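Local coordinates for putative uncharacterized protein (Chaetomium thermophilum, PDB 5T8V) that probably helps load cohesin onto chromatin, as the helical-repeat C-terminal part of the Scc2 cohesin loader, at residues V504-Q518 / A532-I544. Sequence-based numbering, arbitrary orientation.
Sequences VAWTGPYRATLEYLQ and AMTFIISEWGSKI
W540 and Y510 lie flat against each other in an offset stack, the tyrosine ring 4.5 Å from the five-membered ring of the indole, centroid to centroid, with the planes only 10° apart. The two side chains run past each other in opposite directions, and each ring is also met by aliphatic carbon of its partner: Y510 CB stands over the indole five-membered ring, 3.6 Å from its centroid, while W540 CA lies over a face of the phenol. W540 can reach across because its CG is anti to the backbone N (chi1 -170°), which lays the broad indole against Y510 and the V504 carbonyl. Its NE1 then donates to V504 O at 3.1 Å. That oxygen lies in the indole plane, whereas the donor stands above the carbonyl plane. Tryptophan suits this place, pairing a large apolar surface with one N-H that engages a backbone carbonyl in the loop leading to helix 509-520. At the far end of the indole, W540 CH2 approaches W506 CE3 at 3.6 Å; the six-membered rings barely overlap, and W506 also makes a cation-pi contact with R568.

Farther along, branched aliphatic groups fill the interface. L514 enters a hole made by M533, I536, I537 and W540, its CD1 3.6 Å from W540 CE3, and I536 in turn sits among Y510, T513, L514 and L517. The unbranched M533 sets SD beside the Q518 backbone N, and the bend at its last torsion turns CE to L517 O. This knobs-into-holes interface joins an antiparallel helical hairpin, in which the axes of 509-518 and 532-544 approach to 10.1 Å at 168°, the basic architecture of HEAT-repeat proteins.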
loop_
_atom_site.group_PDB
_atom_site.type_symbol
_atom_site.label_atom_id
_atom_site.label_comp_id
_atom_site.label_asym_id
_atom_site.label_seq_id
_atom_site.Cartn_x
_atom_site.Cartn_y
_atom_site.Cartn_z
ATOM N N VAL A 504 23.254 21.857 24.185
ATOM C CA VAL A 504 24.693 21.989 24.382
ATOM C C VAL A 504 24.974 22.526 25.779
ATOM O O VAL A 504 26.101 22.937 26.081
ATOM C CB VAL A 504 25.316 22.898 23.305
ATOM C CG1 VAL A 504 25.041 22.337 21.916
ATOM C CG2 VAL A 504 24.786 24.325 23.426
ATOM N N ALA A 505 23.958 22.522 26.639
ATOM C CA ALA A 505 24.115 23.049 27.986
ATOM C C ALA A 505 25.200 22.288 28.740
ATOM O O ALA A 505 25.442 21.101 28.504
ATOM C CB ALA A 505 22.793 22.964 28.745
ATOM N N TRP A 506 25.854 22.992 29.666
ATOM C CA TRP A 506 26.959 22.406 30.418
ATOM C C TRP A 506 26.508 21.206 31.241
ATOM O O TRP A 506 27.277 20.257 31.424
ATOM C CB TRP A 506 27.583 23.467 31.324
ATOM C CG TRP A 506 28.762 22.986 32.096
ATOM C CD1 TRP A 506 28.912 22.989 33.450
ATOM C CD2 TRP A 506 29.964 22.423 31.559
ATOM N NE1 TRP A 506 30.136 22.466 33.791
ATOM C CE2 TRP A 506 30.801 22.112 32.647
ATOM C CE3 TRP A 506 30.413 22.156 30.264
ATOM C CZ2 TRP A 506 32.062 21.544 32.479
ATOM C CZ3 TRP A 506 31.660 21.596 30.099
ATOM C CH2 TRP A 506 32.473 21.295 31.198
ATOM N N THR A 507 25.275 21.229 31.748
ATOM C CA THR A 507 24.732 20.128 32.534
ATOM C C THR A 507 23.663 19.356 31.772
ATOM O O THR A 507 22.811 18.710 32.390
ATOM C CB THR A 507 24.158 20.647 33.851
ATOM O OG1 THR A 507 23.044 21.509 33.584
ATOM C CG2 THR A 507 25.213 21.417 34.630
ATOM N N GLY A 508 23.697 19.406 30.442
ATOM C CA GLY A 508 22.669 18.810 29.624
ATOM C C GLY A 508 23.011 17.408 29.157
ATOM O O GLY A 508 23.791 16.689 29.792
ATOM N N PRO A 509 22.430 16.992 28.025
ATOM C CA PRO A 509 22.599 15.592 27.598
ATOM C C PRO A 509 24.025 15.229 27.227
ATOM O O PRO A 509 24.477 14.127 27.559
ATOM C CB PRO A 509 21.646 15.477 26.399
ATOM C CG PRO A 509 21.476 16.873 25.909
ATOM C CD PRO A 509 21.540 17.741 27.120
ATOM N N TYR A 510 24.750 16.109 26.532
ATOM C CA TYR A 510 26.140 15.809 26.198
ATOM C C TYR A 510 26.951 15.526 27.457
ATOM O O TYR A 510 27.681 14.528 27.534
ATOM C CB TYR A 510 26.753 16.969 25.415
ATOM C CG TYR A 510 26.350 17.006 23.961
ATOM C CD1 TYR A 510 27.040 16.262 23.014
ATOM C CD2 TYR A 510 25.282 17.781 23.532
ATOM C CE1 TYR A 510 26.676 16.288 21.685
ATOM C CE2 TYR A 510 24.912 17.814 22.202
ATOM C CZ TYR A 510 25.613 17.066 21.285
ATOM O OH TYR A 510 25.250 17.095 19.963
ATOM N N ARG A 511 26.827 16.396 28.460
ATOM C CA ARG A 511 27.516 16.188 29.727
ATOM C C ARG A 511 27.193 14.821 30.315
ATOM O O ARG A 511 28.093 14.080 30.720
ATOM C CB ARG A 511 27.130 17.292 30.711
ATOM C CG ARG A 511 27.899 17.259 32.025
ATOM C CD ARG A 511 29.268 17.905 31.899
ATOM N NE ARG A 511 29.500 18.835 33.000
ATOM C CZ ARG A 511 30.096 18.520 34.145
ATOM N NH1 ARG A 511 30.544 17.290 34.357
ATOM N NH2 ARG A 511 30.247 19.444 35.083
ATOM N N ALA A 512 25.905 14.474 30.380
ATOM C CA ALA A 512 25.506 13.214 30.999
ATOM C C ALA A 512 26.079 12.024 30.240
ATOM O O ALA A 512 26.612 11.084 30.843
ATOM C CB ALA A 512 23.983 13.121 31.071
ATOM N N THR A 513 25.974 12.047 28.909
ATOM C CA THR A 513 26.516 10.957 28.106
ATOM C C THR A 513 28.012 10.799 28.347
ATOM O O THR A 513 28.507 9.685 28.565
ATOM C CB THR A 513 26.233 11.207 26.625
ATOM O OG1 THR A 513 24.829 11.408 26.430
ATOM C CG2 THR A 513 26.686 10.026 25.781
ATOM N N LEU A 514 28.750 11.911 28.325
ATOM C CA LEU A 514 30.196 11.827 28.497
ATOM C C LEU A 514 30.567 11.355 29.897
ATOM O O LEU A 514 31.532 10.602 30.065
ATOM C CB LEU A 514 30.835 13.181 28.194
ATOM C CG LEU A 514 30.970 13.500 26.704
ATOM C CD1 LEU A 514 31.323 14.965 26.497
ATOM C CD2 LEU A 514 32.020 12.607 26.059
ATOM N N GLU A 515 29.820 11.783 30.916
ATOM C CA GLU A 515 30.115 11.340 32.274
ATOM C C GLU A 515 29.819 9.855 32.440
ATOM O O GLU A 515 30.543 9.148 33.151
ATOM C CB GLU A 515 29.315 12.166 33.282
ATOM C CG GLU A 515 29.734 13.629 33.351
ATOM C CD GLU A 515 31.124 13.815 33.927
ATOM O OE1 GLU A 515 31.697 12.830 34.440
ATOM O OE2 GLU A 515 31.646 14.948 33.862
ATOM N N TYR A 516 28.765 9.365 31.789
ATOM C CA TYR A 516 28.481 7.935 31.811
ATOM C C TYR A 516 29.617 7.152 31.164
ATOM O O TYR A 516 30.210 6.257 31.783
ATOM C CB TYR A 516 27.154 7.660 31.101
ATOM C CG TYR A 516 26.813 6.193 30.988
ATOM C CD1 TYR A 516 26.359 5.476 32.090
ATOM C CD2 TYR A 516 26.941 5.523 29.779
ATOM C CE1 TYR A 516 26.046 4.133 31.989
ATOM C CE2 TYR A 516 26.630 4.178 29.668
ATOM C CZ TYR A 516 26.183 3.489 30.776
ATOM O OH TYR A 516 25.874 2.153 30.666
ATOM N N LEU A 517 29.940 7.484 29.910
ATOM C CA LEU A 517 31.048 6.814 29.238
ATOM C C LEU A 517 32.325 6.895 30.062
ATOM O O LEU A 517 33.129 5.957 30.058
ATOM C CB LEU A 517 31.275 7.425 27.853
ATOM C CG LEU A 517 30.147 7.276 26.831
ATOM C CD1 LEU A 517 30.542 7.952 25.533
ATOM C CD2 LEU A 517 29.809 5.815 26.581
ATOM N N GLN A 518 32.524 8.003 30.778
ATOM C CA GLN A 518 33.698 8.142 31.632
ATOM C C GLN A 518 33.667 7.129 32.767
ATOM O O GLN A 518 34.641 6.400 32.991
ATOM C CB GLN A 518 33.771 9.564 32.187
ATOM C CG GLN A 518 35.030 9.856 32.986
ATOM C CD GLN A 518 36.265 9.936 32.112
ATOM O OE1 GLN A 518 36.516 10.955 31.467
ATOM N NE2 GLN A 518 37.041 8.858 32.081
ATOM N N ALA A 532 35.098 6.850 21.416
ATOM C CA ALA A 532 33.716 7.319 21.452
ATOM C C ALA A 532 33.607 8.626 22.223
ATOM O O ALA A 532 32.879 9.543 21.817
ATOM C CB ALA A 532 32.816 6.253 22.074
ATOM N N MET A 533 34.343 8.739 23.331
ATOM C CA MET A 533 34.281 9.950 24.141
ATOM C C MET A 533 34.819 11.156 23.379
ATOM O O MET A 533 34.171 12.204 23.328
ATOM C CB MET A 533 35.047 9.748 25.447
ATOM C CG MET A 533 34.174 9.254 26.580
ATOM S SD MET A 533 35.004 9.315 28.170
ATOM C CE MET A 533 35.929 7.783 28.128
ATOM N N THR A 534 36.008 11.036 22.784
ATOM C CA THR A 534 36.552 12.169 22.038
ATOM C C THR A 534 35.630 12.560 20.886
ATOM O O THR A 534 35.379 13.751 20.654
ATOM C CB THR A 534 37.954 11.844 21.517
ATOM O OG1 THR A 534 37.914 10.662 20.708
ATOM C CG2 THR A 534 38.919 11.634 22.669
ATOM N N PHE A 535 35.109 11.567 20.164
ATOM C CA PHE A 535 34.156 11.828 19.089
ATOM C C PHE A 535 32.978 12.655 19.591
ATOM O O PHE A 535 32.646 13.704 19.025
ATOM C CB PHE A 535 33.683 10.493 18.510
ATOM C CG PHE A 535 32.897 10.610 17.235
ATOM C CD1 PHE A 535 31.533 10.829 17.264
ATOM C CD2 PHE A 535 33.519 10.463 16.008
ATOM C CE1 PHE A 535 30.808 10.919 16.093
ATOM C CE2 PHE A 535 32.800 10.553 14.836
ATOM C CZ PHE A 535 31.443 10.780 14.878
ATOM N N ILE A 536 32.336 12.199 20.670
ATOM C CA ILE A 536 31.185 12.924 21.202
ATOM C C ILE A 536 31.587 14.325 21.645
ATOM O O ILE A 536 30.832 15.285 21.469
ATOM C CB ILE A 536 30.535 12.122 22.344
ATOM C CG1 ILE A 536 29.700 10.983 21.756
ATOM C CG2 ILE A 536 29.659 13.017 23.223
ATOM C CD1 ILE A 536 29.244 9.962 22.765
ATOM N N ILE A 537 32.778 14.468 22.228
ATOM C CA ILE A 537 33.243 15.788 22.648
ATOM C C ILE A 537 33.311 16.731 21.451
ATOM O O ILE A 537 32.883 17.891 21.527
ATOM C CB ILE A 537 34.604 15.670 23.359
ATOM C CG1 ILE A 537 34.448 14.928 24.686
ATOM C CG2 ILE A 537 35.207 17.049 23.621
ATOM C CD1 ILE A 537 35.763 14.478 25.299
ATOM N N SER A 538 33.853 16.251 20.330
ATOM C CA SER A 538 33.923 17.098 19.144
ATOM C C SER A 538 32.528 17.427 18.621
ATOM O O SER A 538 32.269 18.564 18.208
ATOM C CB SER A 538 34.768 16.423 18.062
ATOM O OG SER A 538 34.302 15.117 17.784
ATOM N N GLU A 539 31.612 16.454 18.640
ATOM C CA GLU A 539 30.230 16.749 18.266
ATOM C C GLU A 539 29.648 17.853 19.140
ATOM O O GLU A 539 28.956 18.752 18.646
ATOM C CB GLU A 539 29.375 15.487 18.372
ATOM C CG GLU A 539 29.566 14.506 17.234
ATOM C CD GLU A 539 28.570 13.365 17.285
ATOM O OE1 GLU A 539 27.938 13.166 18.349
ATOM O OE2 GLU A 539 28.412 12.671 16.257
ATOM N N TRP A 540 29.917 17.796 20.443
ATOM C CA TRP A 540 29.431 18.816 21.365
ATOM C C TRP A 540 29.979 20.189 20.993
ATOM O O TRP A 540 29.224 21.161 20.874
ATOM C CB TRP A 540 29.830 18.437 22.792
ATOM C CG TRP A 540 29.194 19.258 23.873
ATOM C CD1 TRP A 540 28.279 20.257 23.721
ATOM C CD2 TRP A 540 29.434 19.144 25.281
ATOM N NE1 TRP A 540 27.933 20.773 24.949
ATOM C CE2 TRP A 540 28.630 20.106 25.922
ATOM C CE3 TRP A 540 30.252 18.322 26.060
ATOM C CZ2 TRP A 540 28.619 20.266 27.304
ATOM C CZ3 TRP A 540 30.240 18.484 27.432
ATOM C CH2 TRP A 540 29.430 19.447 28.039
ATOM N N GLY A 541 31.296 20.285 20.803
ATOM C CA GLY A 541 31.875 21.559 20.404
ATOM C C GLY A 541 31.249 22.108 19.136
ATOM O O GLY A 541 30.867 23.283 19.066
ATOM N N SER A 542 31.128 21.260 18.114
ATOM C CA SER A 542 30.553 21.708 16.852
ATOM C C SER A 542 29.128 22.201 17.039
ATOM O O SER A 542 28.730 23.206 16.439
ATOM C CB SER A 542 30.592 20.583 15.828
ATOM O OG SER A 542 30.004 20.996 14.608
ATOM N N LYS A 543 28.339 21.509 17.862
ATOM C CA LYS A 543 26.970 21.957 18.090
ATOM C C LYS A 543 26.935 23.278 18.843
ATOM O O LYS A 543 26.055 24.106 18.592
ATOM C CB LYS A 543 26.182 20.886 18.840
ATOM C CG LYS A 543 25.828 19.677 17.984
ATOM C CD LYS A 543 24.823 20.027 16.892
ATOM C CE LYS A 543 24.540 18.842 15.986
ATOM N NZ LYS A 543 23.609 19.208 14.878
ATOM N N ILE A 544 27.878 23.497 19.760
ATOM C CA ILE A 544 28.008 24.813 20.379
ATOM C C ILE A 544 28.210 25.875 19.305
ATOM O O ILE A 544 27.507 26.894 19.267
ATOM C CB ILE A 544 29.161 24.811 21.400
ATOM C CG1 ILE A 544 28.799 23.934 22.598
ATOM C CG2 ILE A 544 29.482 26.230 21.872
ATOM C CD1 ILE A 544 29.992 23.507 23.409
#